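Local coordinates for OBG-type G domain-containing protein (PDB 2E87) that binds guanine nucleotide in an Obg-type G domain joined to a helical bundle resembling that of NOG1, its cellular role being unknown, at residues R49-S54 and R129-Y133; E80-V84 and Q238-A242; D211-Y216 and L334-E339; I251-D255 and Q267-F271. One frame throughout, in Å; residues are numbered along the deposited sequence.

Contact 1: residues R49-S54 and R129-Y133; sequences RVRTVS and RRQFY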
# COMPACT_ATOMS: atom_id res chain seq x y z
N ARG A 49 -21.64 22.62 26.47
CA ARG A 49 -21.44 21.18 26.47
C ARG A 49 -21.73 20.61 25.09
O ARG A 49 -20.94 19.82 24.56
CB ARG A 49 -22.35 20.49 27.48
CG ARG A 49 -21.98 20.70 28.92
CD ARG A 49 -22.73 19.70 29.79
NE ARG A 49 -22.34 19.78 31.20
CZ ARG A 49 -22.77 20.71 32.03
NH1 ARG A 49 -23.60 21.65 31.61
NH2 ARG A 49 -22.33 20.73 33.29
N VAL A 50 -22.86 21.00 24.50
CA VAL A 50 -23.22 20.50 23.18
C VAL A 50 -22.15 20.80 22.14
O VAL A 50 -21.85 19.97 21.29
CB VAL A 50 -24.57 21.07 22.73
CG1 VAL A 50 -24.78 20.80 21.25
CG2 VAL A 50 -25.68 20.44 23.53
N ARG A 51 -21.55 21.98 22.22
CA ARG A 51 -20.52 22.36 21.26
C ARG A 51 -19.20 21.64 21.50
O ARG A 51 -18.51 21.29 20.55
CB ARG A 51 -20.25 23.87 21.30
CG ARG A 51 -21.42 24.73 20.91
CD ARG A 51 -20.93 26.02 20.29
NE ARG A 51 -22.00 27.01 20.15
CZ ARG A 51 -22.45 27.76 21.15
NH1 ARG A 51 -21.92 27.64 22.37
NH2 ARG A 51 -23.43 28.63 20.94
N THR A 52 -18.85 21.44 22.77
CA THR A 52 -17.61 20.78 23.10
C THR A 52 -17.66 19.30 22.68
O THR A 52 -16.70 18.77 22.13
CB THR A 52 -17.30 20.90 24.62
OG1 THR A 52 -17.38 22.28 25.01
CG2 THR A 52 -15.88 20.40 24.92
N VAL A 53 -18.78 18.64 22.93
CA VAL A 53 -18.89 17.24 22.53
C VAL A 53 -18.80 17.17 21.03
O VAL A 53 -18.08 16.35 20.48
CB VAL A 53 -20.23 16.61 22.95
CG1 VAL A 53 -20.42 15.24 22.24
CG2 VAL A 53 -20.26 16.43 24.45
N SER A 54 -19.51 18.06 20.36
CA SER A 54 -19.50 18.07 18.91
C SER A 54 -18.10 18.28 18.34
O SER A 54 -17.69 17.58 17.42
CB SER A 54 -20.43 19.16 18.38
OG SER A 54 -20.48 19.11 16.97
N ARG A 129 -29.99 18.67 26.18
CA ARG A 129 -28.57 18.30 26.20
C ARG A 129 -28.49 16.78 26.32
O ARG A 129 -27.69 16.12 25.65
CB ARG A 129 -27.82 18.89 27.41
CG ARG A 129 -26.72 17.91 27.89
CD ARG A 129 -26.01 18.28 29.17
NE ARG A 129 -26.91 18.51 30.30
CZ ARG A 129 -27.65 17.58 30.89
NH1 ARG A 129 -27.63 16.31 30.48
NH2 ARG A 129 -28.43 17.94 31.90
N ARG A 130 -29.32 16.23 27.20
CA ARG A 130 -29.35 14.81 27.44
C ARG A 130 -29.65 14.06 26.14
O ARG A 130 -29.04 13.03 25.85
CB ARG A 130 -30.38 14.49 28.51
CG ARG A 130 -30.14 13.16 29.21
CD ARG A 130 -31.22 12.92 30.27
NE ARG A 130 -31.22 13.97 31.29
CZ ARG A 130 -32.30 14.60 31.72
NH1 ARG A 130 -33.50 14.31 31.23
NH2 ARG A 130 -32.19 15.54 32.65
N GLN A 131 -30.58 14.59 25.34
CA GLN A 131 -30.92 13.94 24.08
C GLN A 131 -29.75 13.96 23.11
O GLN A 131 -29.48 12.97 22.44
CB GLN A 131 -32.11 14.62 23.41
CG GLN A 131 -33.44 14.39 24.09
CD GLN A 131 -34.59 14.91 23.25
OE1 GLN A 131 -34.80 14.45 22.12
NE2 GLN A 131 -35.33 15.88 23.78
N PHE A 132 -29.08 15.11 23.02
CA PHE A 132 -27.95 15.26 22.11
C PHE A 132 -26.87 14.23 22.48
O PHE A 132 -26.40 13.49 21.62
CB PHE A 132 -27.40 16.69 22.20
CG PHE A 132 -26.18 16.92 21.37
CD1 PHE A 132 -26.27 17.07 19.99
CD2 PHE A 132 -24.92 16.95 21.98
CE1 PHE A 132 -25.12 17.25 19.21
CE2 PHE A 132 -23.77 17.13 21.22
CZ PHE A 132 -23.86 17.28 19.83
N TYR A 133 -26.50 14.19 23.76
CA TYR A 133 -25.51 13.22 24.22
C TYR A 133 -25.96 11.83 23.75
O TYR A 133 -25.19 11.09 23.15
CB TYR A 133 -25.42 13.24 25.75
CG TYR A 133 -24.42 14.22 26.32
CD1 TYR A 133 -24.33 15.52 25.84
CD2 TYR A 133 -23.57 13.85 27.37
CE1 TYR A 133 -23.43 16.43 26.37
CE2 TYR A 133 -22.66 14.76 27.92
CZ TYR A 133 -22.60 16.04 27.41
OH TYR A 133 -21.69 16.94 27.88
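Residues 49-54 and 129-133 belong to two helices running almost parallel, their local axes 10° apart and 10.4 Å at closest approach, the CA atoms of Val50 and Arg129 being the nearest pair at 6.5 Å. Both helices are part of the N-terminal NOG1-type helical bundle, and Phe132 carries much of the contact. CG1 of Val50 sits over the middle of the Phe132 ring in a CH-pi contact, 3.8 Å from the centroid and only 9° off the ring normal. At the rim of the same ring, close to its plane, lies CB of Val53. With its CG anti to the backbone N (chi1 176°), Phe132 reaches across to helix 38-67, and its CZ comes within 4.2 Å of CB of Ser54. The Ser54 hydroxyl is hydrogen-bonded to Glu109 on helix 88-117. Tyr133 meets another branch of Val53: CG2 of Val53 is 3.7 Å from CE1 of Tyr133, whose ring also stacks on Phe22 of helix 14-30. Toward the surface, the two arginines share Glu46 as a salt-bridge partner, which probably offsets their like charges. Their aliphatic parts meet directly, CD of Arg49 lying 3.6 Å from CD of Arg129 and 3.5 Å from OH of Tyr133.

Contact 2: residues E80-V84 and Q238-A242; sequences ELVDV and QAILA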
# COMPACT_ATOMS: atom_id res chain seq x y z
N GLU A 80 -3.36 -2.04 -5.37
CA GLU A 80 -3.58 -3.47 -5.51
C GLU A 80 -3.26 -4.21 -4.19
O GLU A 80 -4.05 -5.02 -3.72
CB GLU A 80 -2.74 -3.99 -6.67
CG GLU A 80 -3.31 -5.16 -7.39
CD GLU A 80 -4.75 -4.94 -7.82
OE1 GLU A 80 -5.08 -3.85 -8.32
OE2 GLU A 80 -5.54 -5.88 -7.68
N LEU A 81 -2.11 -3.93 -3.58
CA LEU A 81 -1.80 -4.64 -2.36
C LEU A 81 -2.68 -4.20 -1.19
O LEU A 81 -2.95 -5.01 -0.30
CB LEU A 81 -0.32 -4.50 -2.02
CG LEU A 81 0.62 -5.18 -3.01
CD1 LEU A 81 2.00 -5.15 -2.43
CD2 LEU A 81 0.22 -6.60 -3.26
N VAL A 82 -3.11 -2.95 -1.17
CA VAL A 82 -4.00 -2.48 -0.11
C VAL A 82 -5.29 -3.31 -0.17
O VAL A 82 -5.82 -3.77 0.84
CB VAL A 82 -4.38 -0.98 -0.29
CG1 VAL A 82 -5.65 -0.64 0.51
CG2 VAL A 82 -3.22 -0.09 0.17
N ASP A 83 -5.78 -3.51 -1.39
CA ASP A 83 -6.97 -4.28 -1.62
C ASP A 83 -6.74 -5.70 -1.14
O ASP A 83 -7.59 -6.30 -0.49
CB ASP A 83 -7.30 -4.26 -3.12
CG ASP A 83 -8.65 -4.92 -3.44
OD1 ASP A 83 -8.87 -5.25 -4.61
OD2 ASP A 83 -9.49 -5.10 -2.53
N VAL A 84 -5.56 -6.25 -1.43
CA VAL A 84 -5.26 -7.61 -1.01
C VAL A 84 -5.23 -7.76 0.50
O VAL A 84 -5.72 -8.74 1.03
CB VAL A 84 -3.89 -8.09 -1.57
CG1 VAL A 84 -3.33 -9.22 -0.72
CG2 VAL A 84 -4.05 -8.56 -2.99
N GLN A 238 -3.98 -12.15 -7.05
CA GLN A 238 -4.06 -10.70 -7.22
C GLN A 238 -2.78 -10.07 -6.67
O GLN A 238 -2.27 -9.10 -7.23
CB GLN A 238 -5.28 -10.15 -6.48
CG GLN A 238 -5.65 -8.68 -6.79
CD GLN A 238 -6.57 -8.06 -5.73
OE1 GLN A 238 -7.07 -8.75 -4.85
NE2 GLN A 238 -6.80 -6.75 -5.83
N ALA A 239 -2.26 -10.63 -5.58
CA ALA A 239 -1.04 -10.14 -4.94
C ALA A 239 0.18 -10.33 -5.84
O ALA A 239 1.09 -9.49 -5.87
CB ALA A 239 -0.81 -10.87 -3.62
N ILE A 240 0.20 -11.45 -6.56
CA ILE A 240 1.28 -11.79 -7.47
C ILE A 240 1.18 -10.91 -8.70
O ILE A 240 2.17 -10.30 -9.12
CB ILE A 240 1.17 -13.26 -7.93
CG1 ILE A 240 1.44 -14.20 -6.75
CG2 ILE A 240 2.14 -13.54 -9.07
CD1 ILE A 240 0.97 -15.62 -7.02
N LEU A 241 -0.02 -10.83 -9.27
CA LEU A 241 -0.21 -10.04 -10.47
C LEU A 241 -0.04 -8.54 -10.26
O LEU A 241 0.04 -7.78 -11.22
CB LEU A 241 -1.57 -10.32 -11.09
CG LEU A 241 -1.80 -11.76 -11.57
CD1 LEU A 241 -3.15 -11.83 -12.27
CD2 LEU A 241 -0.69 -12.18 -12.52
N ALA A 242 0.03 -8.12 -9.00
CA ALA A 242 0.22 -6.72 -8.68
C ALA A 242 1.59 -6.27 -9.22
O ALA A 242 1.79 -5.08 -9.50
CB ALA A 242 0.17 -6.50 -7.16
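The side-chain amide of Gln238 reaches across to two acids one turn apart on helix 76-86. Its NE2 donates to OD1 of Asp83 over 2.8 Å, with an N-H...O angle of 156°; the acceptor lies near the amide plane, whereas the donor approaches from above the carboxylate plane. The second bond, from NE2 to OE2 of Glu80, is modelled as very short, so its exact length is doubtful. Gln238 arrives here because its CG is anti to the backbone N (chi1 -169°) and the chain runs on extended. Over one face of the amide, CG2 of Val84 packs 3.6 Å from OE1 of Gln238. The bent chain of Glu80 lays its CG 3.7 Å from CB of Ala242, and CD2 of Leu81 touches that same methyl. The small Ala239 and Ala242 are consistent with the close backbone approach, CA of Leu81 lying 6.1 Å from CA of Ala239. Farther out, OD2 of Asp83 takes a hydrogen bond from the backbone N of Arg88. The contact brings helix 76-86 of the N-terminal helical region against helix 234-241 of the G domain, with Pro161 beside Leu81 and Phe199 beside Val84.

Contact 3: residues D211-Y216 and L334-E339; sequences DGYFRY and LRPLAE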
# COMPACT_ATOMS: atom_id res chain seq x y z
N ASP A 211 23.70 3.62 -12.63
CA ASP A 211 24.44 3.78 -13.87
C ASP A 211 24.33 5.26 -14.19
O ASP A 211 23.24 5.77 -14.46
CB ASP A 211 23.84 2.97 -15.02
CG ASP A 211 24.66 3.12 -16.28
OD1 ASP A 211 25.86 2.78 -16.23
OD2 ASP A 211 24.11 3.58 -17.31
N GLY A 212 25.47 5.95 -14.19
CA GLY A 212 25.45 7.37 -14.42
C GLY A 212 24.84 7.91 -13.14
O GLY A 212 25.32 7.60 -12.05
N TYR A 213 23.78 8.70 -13.25
CA TYR A 213 23.13 9.20 -12.04
C TYR A 213 21.72 8.60 -11.96
O TYR A 213 20.88 9.06 -11.19
CB TYR A 213 23.12 10.74 -12.02
CG TYR A 213 22.41 11.40 -13.17
CD1 TYR A 213 21.03 11.51 -13.19
CD2 TYR A 213 23.13 11.94 -14.25
CE1 TYR A 213 20.36 12.14 -14.25
CE2 TYR A 213 22.47 12.57 -15.31
CZ TYR A 213 21.09 12.67 -15.29
OH TYR A 213 20.42 13.33 -16.30
N PHE A 214 21.47 7.56 -12.75
CA PHE A 214 20.18 6.89 -12.76
C PHE A 214 20.22 5.64 -11.89
O PHE A 214 21.24 4.94 -11.81
CB PHE A 214 19.78 6.50 -14.19
CG PHE A 214 19.73 7.66 -15.15
CD1 PHE A 214 20.90 8.16 -15.73
CD2 PHE A 214 18.52 8.27 -15.46
CE1 PHE A 214 20.85 9.25 -16.59
CE2 PHE A 214 18.46 9.35 -16.32
CZ PHE A 214 19.63 9.85 -16.89
N ARG A 215 19.12 5.37 -11.21
CA ARG A 215 19.03 4.21 -10.34
C ARG A 215 18.07 3.19 -10.93
O ARG A 215 17.05 3.56 -11.52
CB ARG A 215 18.59 4.64 -8.95
CG ARG A 215 19.61 5.55 -8.26
CD ARG A 215 18.95 6.49 -7.26
NE ARG A 215 19.30 6.18 -5.87
CZ ARG A 215 20.52 6.32 -5.35
NH1 ARG A 215 21.51 6.78 -6.10
NH2 ARG A 215 20.73 6.01 -4.08
N TYR A 216 18.43 1.92 -10.79
CA TYR A 216 17.58 0.84 -11.28
C TYR A 216 17.29 -0.09 -10.12
O TYR A 216 18.20 -0.53 -9.43
CB TYR A 216 18.27 0.05 -12.39
CG TYR A 216 18.52 0.87 -13.61
CD1 TYR A 216 19.67 1.63 -13.73
CD2 TYR A 216 17.58 0.94 -14.64
CE1 TYR A 216 19.89 2.44 -14.83
CE2 TYR A 216 17.78 1.74 -15.74
CZ TYR A 216 18.95 2.49 -15.83
OH TYR A 216 19.17 3.32 -16.91
N LEU A 334 15.92 -0.05 -20.01
CA LEU A 334 15.29 0.87 -19.09
C LEU A 334 15.79 2.32 -19.00
O LEU A 334 15.13 3.14 -18.36
CB LEU A 334 15.28 0.24 -17.70
CG LEU A 334 14.61 -1.13 -17.59
CD1 LEU A 334 14.62 -1.56 -16.15
CD2 LEU A 334 13.17 -1.08 -18.11
N ARG A 335 16.91 2.65 -19.63
CA ARG A 335 17.42 4.03 -19.56
C ARG A 335 16.40 5.05 -20.06
O ARG A 335 16.27 6.14 -19.50
CB ARG A 335 18.73 4.17 -20.33
CG ARG A 335 19.28 5.58 -20.34
CD ARG A 335 20.71 5.61 -20.82
NE ARG A 335 21.64 5.77 -19.71
CZ ARG A 335 22.16 6.94 -19.33
NH1 ARG A 335 21.84 8.06 -19.98
NH2 ARG A 335 22.97 6.99 -18.29
N PRO A 336 15.67 4.74 -21.15
CA PRO A 336 14.69 5.72 -21.61
C PRO A 336 13.65 6.02 -20.53
O PRO A 336 13.39 7.17 -20.21
CB PRO A 336 14.10 5.08 -22.87
CG PRO A 336 14.50 3.63 -22.78
CD PRO A 336 15.86 3.68 -22.15
N LEU A 337 13.07 4.97 -19.96
CA LEU A 337 12.08 5.14 -18.91
C LEU A 337 12.68 5.92 -17.74
O LEU A 337 12.00 6.72 -17.11
CB LEU A 337 11.56 3.79 -18.40
CG LEU A 337 10.61 3.92 -17.20
CD1 LEU A 337 9.41 4.77 -17.59
CD2 LEU A 337 10.16 2.55 -16.72
N ALA A 338 13.95 5.67 -17.44
CA ALA A 338 14.62 6.35 -16.34
C ALA A 338 14.71 7.86 -16.59
O ALA A 338 14.54 8.66 -15.68
CB ALA A 338 16.02 5.77 -16.15
N GLU A 339 14.98 8.24 -17.84
CA GLU A 339 15.08 9.65 -18.21
C GLU A 339 13.69 10.29 -18.16
O GLU A 339 13.53 11.40 -17.68
CB GLU A 339 15.69 9.80 -19.62
CG GLU A 339 17.13 9.29 -19.71
CD GLU A 339 17.72 9.32 -21.12
OE1 GLU A 339 17.04 8.89 -22.08
OE2 GLU A 339 18.88 9.77 -21.27
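A type II' beta turn from Asp211 to Phe214, the two-residue tip of a beta hairpin between strands 204-211 and 214-220, packs with the strand leaving it against the long C-terminal helix 323-350. Phe214 meets Arg335, Ala338 and Glu339: CB of Ala338 lies 3.6 Å from CD2 of Phe214, and CG of Glu339 is equally near CE2 of that ring. One face of the Arg335 guanidinium is turned to Phe214, whose CD1 is 3.5 Å from NH2 of Arg335, planes 62° apart. CG of Arg335 is anti to the backbone N (chi1 178°) and the chain bends at chi3, which brings the guanidinium up against the Phe214 ring. OD2 of Asp211 lies at the guanidinium edge in a long salt bridge to NH2 of Arg335, 3.7 Å, and Glu339 makes a similarly long pair with the same arginine. The local axes of strand 214-216, in the mixed sheet of the G domain, and helix 334-339 make 121° between their N-to-C directions. Tyr216 turns its ring edge to the helix: CE2 of Tyr216 lies 3.5 Å from CB of Leu334. Tyr216 also meets the ring of Phe209, and Pro168 touches both Leu334 and Ala338.

Contact 4: residues I251-D255 and Q267-F271; sequences IYIFD and QIHLF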
# COMPACT_ATOMS: atom_id res chain seq x y z
N ILE A 251 13.06 -10.38 -15.95
CA ILE A 251 14.17 -11.25 -16.30
C ILE A 251 13.75 -12.65 -15.89
O ILE A 251 13.45 -12.90 -14.72
CB ILE A 251 15.47 -10.93 -15.53
CG1 ILE A 251 16.11 -9.64 -16.06
CG2 ILE A 251 16.46 -12.07 -15.70
CD1 ILE A 251 17.33 -9.20 -15.26
N TYR A 252 13.71 -13.57 -16.84
CA TYR A 252 13.31 -14.93 -16.54
C TYR A 252 14.52 -15.84 -16.64
O TYR A 252 15.12 -15.96 -17.71
CB TYR A 252 12.24 -15.42 -17.51
CG TYR A 252 11.55 -16.64 -16.99
CD1 TYR A 252 10.38 -16.51 -16.24
CD2 TYR A 252 12.11 -17.91 -17.12
CE1 TYR A 252 9.79 -17.62 -15.64
CE2 TYR A 252 11.53 -19.02 -16.53
CZ TYR A 252 10.36 -18.86 -15.78
OH TYR A 252 9.77 -19.94 -15.17
N ILE A 253 14.87 -16.47 -15.53
CA ILE A 253 16.02 -17.36 -15.50
C ILE A 253 15.66 -18.84 -15.63
O ILE A 253 14.81 -19.34 -14.89
CB ILE A 253 16.82 -17.22 -14.19
CG1 ILE A 253 17.21 -15.76 -13.95
CG2 ILE A 253 18.05 -18.10 -14.26
CD1 ILE A 253 17.97 -15.53 -12.65
N PHE A 254 16.31 -19.51 -16.58
CA PHE A 254 16.16 -20.95 -16.80
C PHE A 254 17.44 -21.58 -16.25
O PHE A 254 18.50 -20.95 -16.28
CB PHE A 254 16.11 -21.30 -18.29
CG PHE A 254 14.79 -21.04 -18.95
CD1 PHE A 254 14.59 -19.90 -19.72
CD2 PHE A 254 13.76 -21.97 -18.85
CE1 PHE A 254 13.39 -19.68 -20.37
CE2 PHE A 254 12.55 -21.77 -19.49
CZ PHE A 254 12.36 -20.62 -20.26
N ASP A 255 17.35 -22.82 -15.77
CA ASP A 255 18.51 -23.56 -15.28
C ASP A 255 18.58 -24.85 -16.10
O ASP A 255 18.01 -25.87 -15.72
CB ASP A 255 18.37 -23.90 -13.79
CG ASP A 255 19.46 -24.86 -13.30
OD1 ASP A 255 20.44 -25.09 -14.05
OD2 ASP A 255 19.35 -25.39 -12.17
N GLN A 267 10.21 -25.99 -16.36
CA GLN A 267 10.64 -24.60 -16.32
C GLN A 267 10.00 -23.90 -17.50
O GLN A 267 9.60 -22.75 -17.39
CB GLN A 267 12.16 -24.49 -16.40
CG GLN A 267 12.90 -24.98 -15.18
CD GLN A 267 14.42 -24.93 -15.37
OE1 GLN A 267 14.97 -23.88 -15.72
NE2 GLN A 267 15.09 -26.06 -15.15
N ILE A 268 9.92 -24.57 -18.64
CA ILE A 268 9.30 -23.94 -19.81
C ILE A 268 7.80 -23.70 -19.55
O ILE A 268 7.26 -22.66 -19.92
CB ILE A 268 9.47 -24.80 -21.10
CG1 ILE A 268 10.88 -24.62 -21.65
CG2 ILE A 268 8.48 -24.38 -22.16
CD1 ILE A 268 11.21 -25.61 -22.78
N HIS A 269 7.12 -24.64 -18.91
CA HIS A 269 5.71 -24.42 -18.66
C HIS A 269 5.53 -23.17 -17.82
O HIS A 269 4.66 -22.35 -18.11
CB HIS A 269 5.08 -25.62 -17.96
CG HIS A 269 4.95 -26.82 -18.84
ND1 HIS A 269 4.70 -28.08 -18.35
CD2 HIS A 269 5.02 -26.95 -20.19
CE1 HIS A 269 4.62 -28.93 -19.35
NE2 HIS A 269 4.81 -28.27 -20.48
N LEU A 270 6.35 -23.03 -16.79
CA LEU A 270 6.26 -21.89 -15.91
C LEU A 270 6.55 -20.61 -16.68
O LEU A 270 5.84 -19.62 -16.53
CB LEU A 270 7.23 -22.01 -14.73
CG LEU A 270 7.01 -20.94 -13.66
CD1 LEU A 270 5.61 -21.08 -13.07
CD2 LEU A 270 8.06 -21.08 -12.57
N PHE A 271 7.60 -20.64 -17.50
CA PHE A 271 7.93 -19.46 -18.27
C PHE A 271 6.72 -19.00 -19.10
O PHE A 271 6.41 -17.82 -19.17
CB PHE A 271 9.10 -19.74 -19.21
CG PHE A 271 9.22 -18.74 -20.31
CD1 PHE A 271 9.81 -17.50 -20.08
CD2 PHE A 271 8.67 -18.99 -21.56
CE1 PHE A 271 9.84 -16.53 -21.08
CE2 PHE A 271 8.70 -18.02 -22.57
CZ PHE A 271 9.29 -16.79 -22.32
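OE1 of Gln267 accepts a nearly straight hydrogen bond from the backbone N of Asp255, 2.6 Å long, the donor lying in the carbonyl plane on a lone pair. The same amide replies through NE2, which gives a 3.0 Å bond to the Asp255 carbonyl O from above that carbonyl's plane, so the two ends of one buried amide hold both the N and the O of Asp255, just after the strand. Gln267 CG lies anti to the carbonyl carbon (chi1 -70°) and the chain runs on extended, which brings the amide to Asp255. NE2 also donates to the carbonyl of Phe262. Strand 249-254, helix 264-277 and strand 283-287 form a beta-alpha-beta unit of the P-loop GTPase fold; here helix and first strand run antiparallel, the local axes 168° apart in direction and 9.6 Å at closest approach. The Asp255 side chain leads away from the helix to Ser257, Lys289 and the backbone N of Cys260; it comes about 4 Å from the side chain of Val178, which binds GDP. Along the strand an aromatic cluster fills the interface. Phe271 points its ring edge at the face of Tyr252, planes 81° apart, while CZ of Phe254 packs 3.5 Å from CB of Phe271. CA of Ile268 lies at the edge of the Phe254 ring. At the end of the Tyr252 ring its OH lies against Leu270, 3.3 Å from CG of Leu270.

From the N terminus, contact 1 forms within the helical bundle, where the segment 129-133 returns to helix 38-67. Before that return, helix 76-86 has already supplied the first half of contact 2, so contacts 1 and 2 cross along the chain. Contact 2 closes far later, on helix 234-241, joining bundle to G domain. Strand 214-220 opens contact 3 in the meantime, so contacts 2 and 3 cross as well. Contact 4 opens and closes between the two segments of contact 3, which ends only at the C-terminal helix. Contacts 3 and 4 reach the same sheet, with nearest atoms about 8 Å apart; the centres of contacts 1 and 4 are about 66 Å apart.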